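Local coordinates for protein putative NAD-dependent epimerase/dehydratase (Bacillus halodurans, PDB 3E8X) that binds NADP and is probably an epimerase or dehydratase of the short-chain dehydrogenase/reductase type, although its substrate and precise function are unknown, at residues M22-G28 and D86-A92; R35-S39 and L61-A66; F126-S130 and A154-L158. All blocks are in the same frame, centred on the assembly; numbering follows the deposited sequence.

Interaction 1 (M22-G28 and D86-A92); sequences MRVLVVG and DAVVFAA. With NAP (NADP nicotinamide-adenine-dinucleotide phosphate), chain B.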
loop_
_atom_site.group_PDB
_atom_site.type_symbol
_atom_site.label_atom_id
_atom_site.label_comp_id
_atom_site.label_asym_id
_atom_site.label_seq_id
_atom_site.Cartn_x
_atom_site.Cartn_y
_atom_site.Cartn_z
HETATM N N MSE A 22 -20.605 -6.375 -23.071
HETATM C CA MSE A 22 -19.379 -6.858 -22.473
HETATM C C MSE A 22 -19.647 -7.893 -21.371
HETATM O O MSE A 22 -20.669 -7.831 -20.698
HETATM C CB MSE A 22 -18.615 -5.680 -21.899
HETATM C CG MSE A 22 -18.374 -4.551 -22.901
HETATM SE SE MSE A 22 -17.457 -3.121 -21.987
HETATM C CE MSE A 22 -15.620 -3.451 -22.651
ATOM N N ARG A 23 -18.752 -8.857 -21.240
ATOM C CA ARG A 23 -18.717 -9.731 -20.099
ATOM C C ARG A 23 -17.917 -9.008 -19.017
ATOM O O ARG A 23 -16.727 -8.789 -19.144
ATOM C CB ARG A 23 -18.078 -11.074 -20.432
ATOM C CG ARG A 23 -18.907 -11.936 -21.329
ATOM C CD ARG A 23 -18.493 -13.423 -21.253
ATOM N NE ARG A 23 -19.216 -14.203 -20.221
ATOM C CZ ARG A 23 -18.664 -14.934 -19.245
ATOM N NH1 ARG A 23 -19.445 -15.605 -18.419
ATOM N NH2 ARG A 23 -17.354 -15.019 -19.069
ATOM N N VAL A 24 -18.620 -8.609 -17.969
ATOM C CA VAL A 24 -18.058 -7.780 -16.923
ATOM C C VAL A 24 -17.971 -8.624 -15.648
ATOM O O VAL A 24 -19.014 -9.045 -15.103
ATOM C CB VAL A 24 -18.916 -6.526 -16.694
ATOM C CG1 VAL A 24 -18.238 -5.576 -15.752
ATOM C CG2 VAL A 24 -19.259 -5.841 -18.061
ATOM N N LEU A 25 -16.730 -8.903 -15.231
ATOM C CA LEU A 25 -16.466 -9.496 -13.936
ATOM C C LEU A 25 -16.678 -8.456 -12.849
ATOM O O LEU A 25 -16.003 -7.422 -12.830
ATOM C CB LEU A 25 -15.054 -10.027 -13.824
ATOM C CG LEU A 25 -14.679 -10.789 -12.542
ATOM C CD1 LEU A 25 -15.504 -12.144 -12.440
ATOM C CD2 LEU A 25 -13.151 -11.012 -12.587
ATOM N N VAL A 26 -17.617 -8.747 -11.950
ATOM C CA VAL A 26 -17.825 -7.914 -10.727
ATOM C C VAL A 26 -17.133 -8.611 -9.522
ATOM O O VAL A 26 -17.546 -9.678 -9.063
ATOM C CB VAL A 26 -19.292 -7.628 -10.478
ATOM C CG1 VAL A 26 -19.446 -6.630 -9.261
ATOM C CG2 VAL A 26 -19.928 -6.998 -11.749
ATOM N N VAL A 27 -15.998 -8.062 -9.145
ATOM C CA VAL A 27 -15.206 -8.531 -7.993
ATOM C C VAL A 27 -15.863 -7.881 -6.766
ATOM O O VAL A 27 -16.124 -6.682 -6.728
ATOM C CB VAL A 27 -13.726 -8.160 -8.131
ATOM C CG1 VAL A 27 -12.892 -8.601 -6.896
ATOM C CG2 VAL A 27 -13.159 -8.735 -9.445
ATOM N N GLY A 28 -16.210 -8.692 -5.786
ATOM C CA GLY A 28 -16.958 -8.158 -4.650
ATOM C C GLY A 28 -18.454 -8.175 -4.904
ATOM O O GLY A 28 -19.166 -7.345 -4.342
ATOM N N ASP A 86 -14.324 -9.222 -20.522
ATOM C CA ASP A 86 -14.020 -8.025 -21.320
ATOM C C ASP A 86 -13.704 -6.795 -20.462
ATOM O O ASP A 86 -13.048 -5.874 -20.932
ATOM C CB ASP A 86 -15.221 -7.653 -22.216
ATOM C CG ASP A 86 -15.587 -8.746 -23.192
ATOM O OD1 ASP A 86 -14.673 -9.215 -23.886
ATOM O OD2 ASP A 86 -16.770 -9.133 -23.284
ATOM N N ALA A 87 -14.223 -6.771 -19.230
ATOM C CA ALA A 87 -14.109 -5.612 -18.295
ATOM C C ALA A 87 -14.144 -6.132 -16.866
ATOM O O ALA A 87 -14.798 -7.129 -16.586
ATOM C CB ALA A 87 -15.226 -4.581 -18.546
ATOM N N VAL A 88 -13.408 -5.473 -15.979
ATOM C CA VAL A 88 -13.422 -5.806 -14.554
ATOM C C VAL A 88 -13.910 -4.621 -13.791
ATOM O O VAL A 88 -13.490 -3.528 -14.061
ATOM C CB VAL A 88 -12.005 -6.180 -14.013
ATOM C CG1 VAL A 88 -12.057 -6.478 -12.494
ATOM C CG2 VAL A 88 -11.437 -7.404 -14.754
ATOM N N VAL A 89 -14.804 -4.850 -12.830
ATOM C CA VAL A 89 -15.171 -3.782 -11.859
ATOM C C VAL A 89 -14.690 -4.273 -10.477
ATOM O O VAL A 89 -15.102 -5.350 -10.010
ATOM C CB VAL A 89 -16.687 -3.484 -11.870
ATOM C CG1 VAL A 89 -17.094 -2.510 -10.739
ATOM C CG2 VAL A 89 -17.068 -2.946 -13.312
ATOM N N PHE A 90 -13.785 -3.507 -9.855
ATOM C CA PHE A 90 -13.354 -3.847 -8.501
ATOM C C PHE A 90 -14.285 -3.133 -7.498
ATOM O O PHE A 90 -14.177 -1.901 -7.261
ATOM C CB PHE A 90 -11.878 -3.480 -8.265
ATOM C CG PHE A 90 -11.338 -4.019 -6.954
ATOM C CD1 PHE A 90 -10.866 -5.320 -6.861
ATOM C CD2 PHE A 90 -11.404 -3.266 -5.795
ATOM C CE1 PHE A 90 -10.389 -5.820 -5.650
ATOM C CE2 PHE A 90 -10.938 -3.771 -4.590
ATOM C CZ PHE A 90 -10.451 -5.039 -4.518
ATOM N N ALA A 91 -15.213 -3.909 -6.937
ATOM C CA ALA A 91 -16.189 -3.426 -5.979
ATOM C C ALA A 91 -16.056 -4.141 -4.614
ATOM O O ALA A 91 -17.007 -4.155 -3.837
ATOM C CB ALA A 91 -17.639 -3.573 -6.561
ATOM N N ALA A 92 -14.882 -4.724 -4.328
ATOM C CA ALA A 92 -14.653 -5.494 -3.103
ATOM C C ALA A 92 -14.134 -4.604 -1.985
ATOM O O ALA A 92 -13.593 -3.518 -2.193
ATOM C CB ALA A 92 -13.668 -6.648 -3.360
HETATM P PA NAP B . -19.878 -4.154 0.940
HETATM O O1A NAP B . -19.035 -4.360 2.203
HETATM O O2A NAP B . -21.381 -4.318 1.005
HETATM O O5B NAP B . -19.204 -5.080 -0.204
HETATM C C5B NAP B . -17.925 -5.725 -0.061
HETATM C C4B NAP B . -17.879 -7.116 -0.691
HETATM O O4B NAP B . -16.500 -7.527 -0.693
HETATM C C3B NAP B . -18.668 -8.219 0.060
HETATM O O3B NAP B . -19.672 -8.871 -0.739
HETATM C C2B NAP B . -17.618 -9.249 0.442
HETATM O O2B NAP B . -18.021 -10.639 0.375
HETATM C C1B NAP B . -16.517 -8.946 -0.587
HETATM N N9A NAP B . -15.237 -9.560 -0.149
HETATM C C8A NAP B . -14.659 -9.436 1.056
HETATM N N7A NAP B . -13.538 -10.183 1.077
HETATM C C5A NAP B . -13.422 -10.770 -0.131
HETATM C C6A NAP B . -12.488 -11.641 -0.704
HETATM N N6A NAP B . -11.418 -12.050 0.008
HETATM N N1A NAP B . -12.659 -12.101 -1.965
HETATM C C2A NAP B . -13.719 -11.706 -2.671
HETATM N N3A NAP B . -14.642 -10.869 -2.154
HETATM C C4A NAP B . -14.510 -10.385 -0.890
HETATM O O3 NAP B . -19.566 -2.637 0.410
HETATM P PN NAP B . -20.533 -1.647 -0.458
HETATM O O1N NAP B . -21.363 -0.882 0.536
HETATM O O2N NAP B . -21.054 -2.473 -1.614
HETATM O O5D NAP B . -19.555 -0.490 -0.986
HETATM C C5D NAP B . -18.687 -0.709 -2.092
HETATM C C4D NAP B . -17.365 -0.033 -1.778
HETATM O O4D NAP B . -17.518 1.380 -1.641
HETATM C C3D NAP B . -16.788 -0.521 -0.457
HETATM O O3D NAP B . -16.054 -1.733 -0.690
HETATM C C2D NAP B . -16.006 0.685 0.073
HETATM O O2D NAP B . -14.608 0.540 -0.060
HETATM C C1D NAP B . -16.470 1.881 -0.791
HETATM N N1N NAP B . -16.931 3.094 -0.046
HETATM C C2N NAP B . -17.734 3.020 1.043
HETATM C C3N NAP B . -18.154 4.198 1.699
HETATM C C7N NAP B . -19.081 4.176 2.894
HETATM O O7N NAP B . -19.675 5.224 3.207
HETATM N N7N NAP B . -19.277 3.013 3.538
HETATM C C4N NAP B . -17.734 5.438 1.215
HETATM C C5N NAP B . -16.919 5.484 0.097
HETATM C C6N NAP B . -16.541 4.297 -0.509
HETATM P P2B NAP B . -19.091 -11.363 1.381
HETATM O O1X NAP B . -20.451 -11.137 0.776
HETATM O O2X NAP B . -18.684 -12.833 1.347
HETATM O O3X NAP B . -18.906 -10.625 2.691
#
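Val24 and Val27 both turn CG1 anti to the backbone N (chi1 -172° and 178°), which leans this methyl toward the C-terminal end of the strand and across to its neighbour. CG1 of Val24 meets CG2 of Val89 at 3.8 Å, and CG1 of Val27 reaches CD1 of the Phe90 ring at 3.9 Å. The strands 23-27 and 87-90 are parallel neighbours in the central sheet of a Rossmann fold, laced by alternating backbone bonds. Val89 N gives to Leu25 O at 2.8 Å, Val27 N gives to Val89 O, and Ala91 N ends the ladder at Val27 O. Beta-branched valines suit such extended strands. Val24, Val26, Ala87 and Val89 line the face packed by helix 32-43, while Leu25, Val27, Val88 and Phe90 fill the other.

At the N-terminal end the side chain of Asp86 stands in for a backbone acceptor. Its OD2 takes the N-H of Arg23 at 2.9 Å on the anti side of the carboxylate, almost straight at 177°, and Arg23 O accepts from both Asp86 N and Ala87 N. The guanidinium of Arg23 turns elsewhere, to the backbone of Ser84 and a salt bridge with Asp68.

Where the strands end, both chains turn beside the bound NADP. The positive phi of Gly28 would press a CB against the carbonyl O of Val27, and that CB would also collide with Ala92 CA; both call for glycine at this start of the nucleotide-binding turn. Ala92 CB, a lone methyl, lies 3.8 Å from Gly28 CA and 4.0 Å from NAP O4B.

Interaction 2 (R35-S39 and L61-A66); sequences RYLLS and LRERGA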
loop_
_atom_site.group_PDB
_atom_site.type_symbol
_atom_site.label_atom_id
_atom_site.label_comp_id
_atom_site.label_asym_id
_atom_site.label_seq_id
_atom_site.Cartn_x
_atom_site.Cartn_y
_atom_site.Cartn_z
ATOM N N ARG A 35 -24.321 -5.733 -5.831
ATOM C CA ARG A 35 -25.587 -6.339 -6.072
ATOM C C ARG A 35 -26.468 -5.497 -6.988
ATOM O O ARG A 35 -27.011 -6.047 -7.958
ATOM C CB ARG A 35 -26.314 -6.587 -4.760
ATOM C CG ARG A 35 -25.825 -7.844 -4.060
ATOM C CD ARG A 35 -26.604 -8.029 -2.784
ATOM N NE ARG A 35 -26.255 -9.278 -2.121
ATOM C CZ ARG A 35 -26.921 -9.749 -1.075
ATOM N NH1 ARG A 35 -27.962 -9.059 -0.572
ATOM N NH2 ARG A 35 -26.576 -10.920 -0.532
ATOM N N TYR A 36 -26.667 -4.208 -6.656
ATOM C CA TYR A 36 -27.338 -3.293 -7.588
ATOM C C TYR A 36 -26.677 -3.231 -8.961
ATOM O O TYR A 36 -27.373 -3.231 -10.005
ATOM C CB TYR A 36 -27.501 -1.895 -6.998
ATOM C CG TYR A 36 -28.213 -1.877 -5.684
ATOM C CD1 TYR A 36 -29.219 -2.818 -5.408
ATOM C CD2 TYR A 36 -27.904 -0.931 -4.718
ATOM C CE1 TYR A 36 -29.873 -2.854 -4.180
ATOM C CE2 TYR A 36 -28.570 -0.921 -3.505
ATOM C CZ TYR A 36 -29.573 -1.889 -3.244
ATOM O OH TYR A 36 -30.265 -1.934 -2.044
ATOM N N LEU A 37 -25.343 -3.149 -8.968
ATOM C CA LEU A 37 -24.587 -3.170 -10.209
ATOM C C LEU A 37 -24.887 -4.373 -11.133
ATOM O O LEU A 37 -24.929 -4.210 -12.347
ATOM C CB LEU A 37 -23.079 -3.106 -9.919
ATOM C CG LEU A 37 -22.118 -2.933 -11.099
ATOM C CD1 LEU A 37 -22.473 -1.688 -11.974
ATOM C CD2 LEU A 37 -20.677 -2.946 -10.605
ATOM N N LEU A 38 -25.130 -5.562 -10.589
ATOM C CA LEU A 38 -25.463 -6.702 -11.456
ATOM C C LEU A 38 -26.688 -6.401 -12.329
ATOM O O LEU A 38 -26.704 -6.641 -13.534
ATOM C CB LEU A 38 -25.709 -7.980 -10.629
ATOM C CG LEU A 38 -24.494 -8.506 -9.822
ATOM C CD1 LEU A 38 -24.866 -9.581 -8.846
ATOM C CD2 LEU A 38 -23.331 -8.952 -10.769
ATOM N N SER A 39 -27.713 -5.849 -11.703
ATOM C CA SER A 39 -28.921 -5.472 -12.397
ATOM C C SER A 39 -28.716 -4.316 -13.383
ATOM O O SER A 39 -29.203 -4.343 -14.488
ATOM C CB SER A 39 -30.006 -5.120 -11.366
ATOM O OG SER A 39 -31.195 -4.720 -12.012
ATOM N N LEU A 61 -27.665 -14.099 -6.614
ATOM C CA LEU A 61 -27.014 -13.117 -7.505
ATOM C C LEU A 61 -27.437 -13.312 -8.959
ATOM O O LEU A 61 -27.602 -12.341 -9.688
ATOM C CB LEU A 61 -25.502 -13.122 -7.338
ATOM C CG LEU A 61 -25.061 -12.704 -5.917
ATOM C CD1 LEU A 61 -23.635 -12.802 -5.918
ATOM C CD2 LEU A 61 -25.607 -11.311 -5.468
ATOM N N ARG A 62 -27.669 -14.552 -9.371
ATOM C CA ARG A 62 -28.329 -14.807 -10.650
ATOM C C ARG A 62 -29.730 -14.146 -10.729
ATOM O O ARG A 62 -30.057 -13.566 -11.750
ATOM C CB ARG A 62 -28.473 -16.309 -10.915
ATOM C CG ARG A 62 -27.208 -17.044 -11.126
ATOM C CD ARG A 62 -27.460 -18.505 -11.536
ATOM N NE ARG A 62 -26.201 -19.258 -11.635
ATOM C CZ ARG A 62 -25.419 -19.305 -12.722
ATOM N NH1 ARG A 62 -25.742 -18.663 -13.841
ATOM N NH2 ARG A 62 -24.303 -20.012 -12.697
ATOM N N GLU A 63 -30.537 -14.227 -9.657
ATOM C CA GLU A 63 -31.847 -13.562 -9.581
ATOM C C GLU A 63 -31.703 -12.035 -9.710
ATOM O O GLU A 63 -32.513 -11.366 -10.329
ATOM C CB GLU A 63 -32.539 -13.857 -8.238
ATOM C CG GLU A 63 -33.035 -15.277 -8.077
ATOM C CD GLU A 63 -33.727 -15.491 -6.779
ATOM O OE1 GLU A 63 -33.717 -14.582 -5.935
ATOM O OE2 GLU A 63 -34.293 -16.583 -6.582
ATOM N N ARG A 64 -30.659 -11.497 -9.124
ATOM C CA ARG A 64 -30.359 -10.040 -9.183
ATOM C C ARG A 64 -29.731 -9.545 -10.496
ATOM O O ARG A 64 -29.515 -8.343 -10.686
ATOM C CB ARG A 64 -29.444 -9.708 -8.025
ATOM C CG ARG A 64 -30.086 -10.029 -6.690
ATOM C CD ARG A 64 -29.318 -9.296 -5.606
ATOM N NE ARG A 64 -29.954 -9.425 -4.311
ATOM C CZ ARG A 64 -30.904 -8.633 -3.858
ATOM N NH1 ARG A 64 -31.370 -7.632 -4.596
ATOM N NH2 ARG A 64 -31.401 -8.856 -2.661
ATOM N N GLY A 65 -29.438 -10.456 -11.409
ATOM C CA GLY A 65 -28.905 -10.059 -12.707
ATOM C C GLY A 65 -27.649 -10.732 -13.248
ATOM O O GLY A 65 -27.311 -10.509 -14.394
ATOM N N ALA A 66 -26.975 -11.561 -12.453
ATOM C CA ALA A 66 -25.743 -12.202 -12.910
ATOM C C ALA A 66 -26.020 -13.248 -13.973
ATOM O O ALA A 66 -26.991 -14.036 -13.867
ATOM C CB ALA A 66 -24.963 -12.821 -11.747
#
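The guanidinium groups of Arg35 and Arg64 come together with their planes only 15° apart, and each is approached obliquely: Leu61 CD2 and Arg64 NH2 come to the Arg35 group, and Arg35 CD comes to that of Arg64. NH1 of Arg35 lies 4.0 Å from NH2 of Arg64, yet the aliphatic stems do the packing. Both arginines run extended from CG to NE and cross obliquely, CD of Arg64 lying beside CG and CD of Arg35. The Arg35 end is steadied by Asn30, whose OD1 accepts from NH2, and it points toward the 2'-phosphate of the bound NADP, a charge that may ease the closeness of the two cations.

Helices 32-43 and 58-63 flank the same face of the Rossmann sheet, each part of a beta-alpha-beta crossover, and leucines fill the seam between them. Leu61 CD2 touches both Arg35 CG, at 3.7 Å, and Leu38 CD1, at 3.9 Å. Beneath, Leu61 rests on Ala50 and Val52 of strand 47-52 and Leu38 on Pro48.

Helix 58-63 is closed by a Schellman motif. Ala66 N bonds back to Leu61 O at 2.9 Å and Gly65 N to Arg62 O at 3.2 Å, while Gly65 takes a phi of 130° that any CB would make costly. That CB would also run into Leu38 O, so glycine lets the turn press against helix 32-43. There Arg64 O comes 3.3 Å from Ser39 CB, a spot where a small serine fits.

Interaction 3 (F126-S130 and A154-L158); sequences FIMVS and ADDEL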
loop_
_atom_site.group_PDB
_atom_site.type_symbol
_atom_site.label_atom_id
_atom_site.label_comp_id
_atom_site.label_asym_id
_atom_site.label_seq_id
_atom_site.Cartn_x
_atom_site.Cartn_y
_atom_site.Cartn_z
ATOM N N PHE A 126 -11.042 -1.476 -16.956
ATOM C CA PHE A 126 -11.019 -1.633 -15.523
ATOM C C PHE A 126 -11.701 -0.431 -14.840
ATOM O O PHE A 126 -11.286 0.732 -15.014
ATOM C CB PHE A 126 -9.578 -1.798 -15.047
ATOM C CG PHE A 126 -9.439 -2.365 -13.654
ATOM C CD1 PHE A 126 -8.943 -3.652 -13.468
ATOM C CD2 PHE A 126 -9.756 -1.603 -12.532
ATOM C CE1 PHE A 126 -8.807 -4.170 -12.198
ATOM C CE2 PHE A 126 -9.635 -2.132 -11.245
ATOM C CZ PHE A 126 -9.155 -3.418 -11.081
ATOM N N ILE A 127 -12.742 -0.716 -14.062
ATOM C CA ILE A 127 -13.409 0.307 -13.245
ATOM C C ILE A 127 -13.135 0.042 -11.746
ATOM O O ILE A 127 -13.465 -1.016 -11.203
ATOM C CB ILE A 127 -14.961 0.320 -13.495
ATOM C CG1 ILE A 127 -15.287 0.060 -15.005
ATOM C CG2 ILE A 127 -15.631 1.600 -12.860
ATOM C CD1 ILE A 127 -14.720 1.046 -15.945
HETATM N N MSE A 128 -12.493 1.013 -11.102
HETATM C CA MSE A 128 -12.249 1.005 -9.696
HETATM C C MSE A 128 -13.347 1.769 -8.943
HETATM O O MSE A 128 -13.681 2.910 -9.268
HETATM C CB MSE A 128 -10.911 1.659 -9.425
HETATM C CG MSE A 128 -10.653 1.958 -7.980
HETATM SE SE MSE A 128 -10.350 0.245 -7.099
HETATM C CE MSE A 128 -8.591 -0.217 -7.680
ATOM N N VAL A 129 -13.925 1.114 -7.940
ATOM C CA VAL A 129 -14.804 1.771 -6.966
ATOM C C VAL A 129 -13.932 2.133 -5.782
ATOM O O VAL A 129 -13.539 1.302 -5.007
ATOM C CB VAL A 129 -15.996 0.883 -6.547
ATOM C CG1 VAL A 129 -16.925 1.619 -5.603
ATOM C CG2 VAL A 129 -16.729 0.393 -7.799
ATOM N N SER A 130 -13.641 3.412 -5.694
ATOM C CA SER A 130 -12.791 3.965 -4.700
ATOM C C SER A 130 -13.633 4.760 -3.688
ATOM O O SER A 130 -14.685 4.295 -3.249
ATOM C CB SER A 130 -11.740 4.841 -5.405
ATOM O OG SER A 130 -10.796 5.312 -4.506
ATOM N N ALA A 154 -4.237 1.891 -3.877
ATOM C CA ALA A 154 -4.802 1.023 -4.925
ATOM C C ALA A 154 -5.101 1.831 -6.176
ATOM O O ALA A 154 -4.816 1.397 -7.284
ATOM C CB ALA A 154 -6.059 0.261 -4.408
ATOM N N ASP A 155 -5.651 3.034 -6.004
ATOM C CA ASP A 155 -5.892 3.942 -7.114
ATOM C C ASP A 155 -4.612 4.277 -7.845
ATOM O O ASP A 155 -4.588 4.324 -9.076
ATOM C CB ASP A 155 -6.569 5.254 -6.628
ATOM C CG ASP A 155 -8.026 5.068 -6.238
ATOM O OD1 ASP A 155 -8.580 3.971 -6.505
ATOM O OD2 ASP A 155 -8.617 6.028 -5.670
ATOM N N ASP A 156 -3.542 4.513 -7.098
ATOM C CA ASP A 156 -2.247 4.841 -7.718
ATOM C C ASP A 156 -1.635 3.685 -8.515
ATOM O O ASP A 156 -1.056 3.897 -9.558
ATOM C CB ASP A 156 -1.259 5.352 -6.668
ATOM C CG ASP A 156 -1.612 6.746 -6.161
ATOM O OD1 ASP A 156 -2.495 7.444 -6.743
ATOM O OD2 ASP A 156 -1.035 7.131 -5.135
ATOM N N GLU A 157 -1.792 2.473 -8.021
ATOM C CA GLU A 157 -1.393 1.288 -8.761
ATOM C C GLU A 157 -2.121 1.195 -10.131
ATOM O O GLU A 157 -1.522 0.920 -11.163
ATOM C CB GLU A 157 -1.654 0.037 -7.908
ATOM C CG GLU A 157 -1.153 -1.248 -8.547
ATOM C CD GLU A 157 0.337 -1.531 -8.300
ATOM O OE1 GLU A 157 1.054 -0.803 -7.544
ATOM O OE2 GLU A 157 0.766 -2.577 -8.824
ATOM N N LEU A 158 -3.426 1.434 -10.128
ATOM C CA LEU A 158 -4.231 1.479 -11.356
ATOM C C LEU A 158 -3.780 2.579 -12.302
ATOM O O LEU A 158 -3.642 2.346 -13.510
ATOM C CB LEU A 158 -5.723 1.651 -11.022
ATOM C CG LEU A 158 -6.746 1.470 -12.161
ATOM C CD1 LEU A 158 -6.484 0.188 -12.947
ATOM C CD2 LEU A 158 -8.237 1.559 -11.599
#
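Helix segment 154-158 runs nearly antiparallel to strand 126-129, 165° between their directions and the axes 10.1 Å apart, a distance that side chains must fill. Leu158 does most of this, with CD1 set off-centre over the Phe126 ring, 4.2 Å from its centroid, and CD2 pushed tightly against CB of Met128 (a selenomethionine) at 3.4 Å. Met128 CG, anti to the backbone N (chi1 169°), comes 3.2 Å from OD1 of Asp155, and the bent chain beyond carries CE to Ala154, whose small CB lies 4.2 Å away.

The polar end belongs to Asp155. Ser130 OG gives its hydrogen to OD2 at 2.6 Å, on the syn side and 16° out of the carboxylate plane, while Arg169 forms a salt bridge to the same oxygen. With a leucine in place of Asp155, Ser130, a residue of the NADP pocket, would probably lose the acceptor for its OG and Arg169 its opposite charge.

The contact packs the helix of a beta-alpha-beta crossover, strand 125-129 to helix 145-160 to strand 164-174, against its first strand. Helix 100-121 touches Ala154 and Phe126, and strand 125-129 sits between strands 87-90 and 164-174.

Overall arrangement
From the N terminus, strand 23-27, interior in the sheet, is followed by helix 32-43. Interaction 2 closes first, drawing residues 61-66 back to that helix. Interaction 1 then closes the larger loop when residues 86-92 pair with the opening strand, with interaction 2 nested inside. Interaction 3 follows in series, closing a short loop from strand 125-129 to helix 145-160; none cross. Leu37 packs on Val26 and Val89, and Leu38 on Val26, joining interactions 1 and 2, while strand 125-129 pairs with strand 87-90 to join 1 and 3. Interactions 2 and 3, centres about 22 Å apart, do not touch: one joins helix to helix over the sheet, the other a helix to a strand.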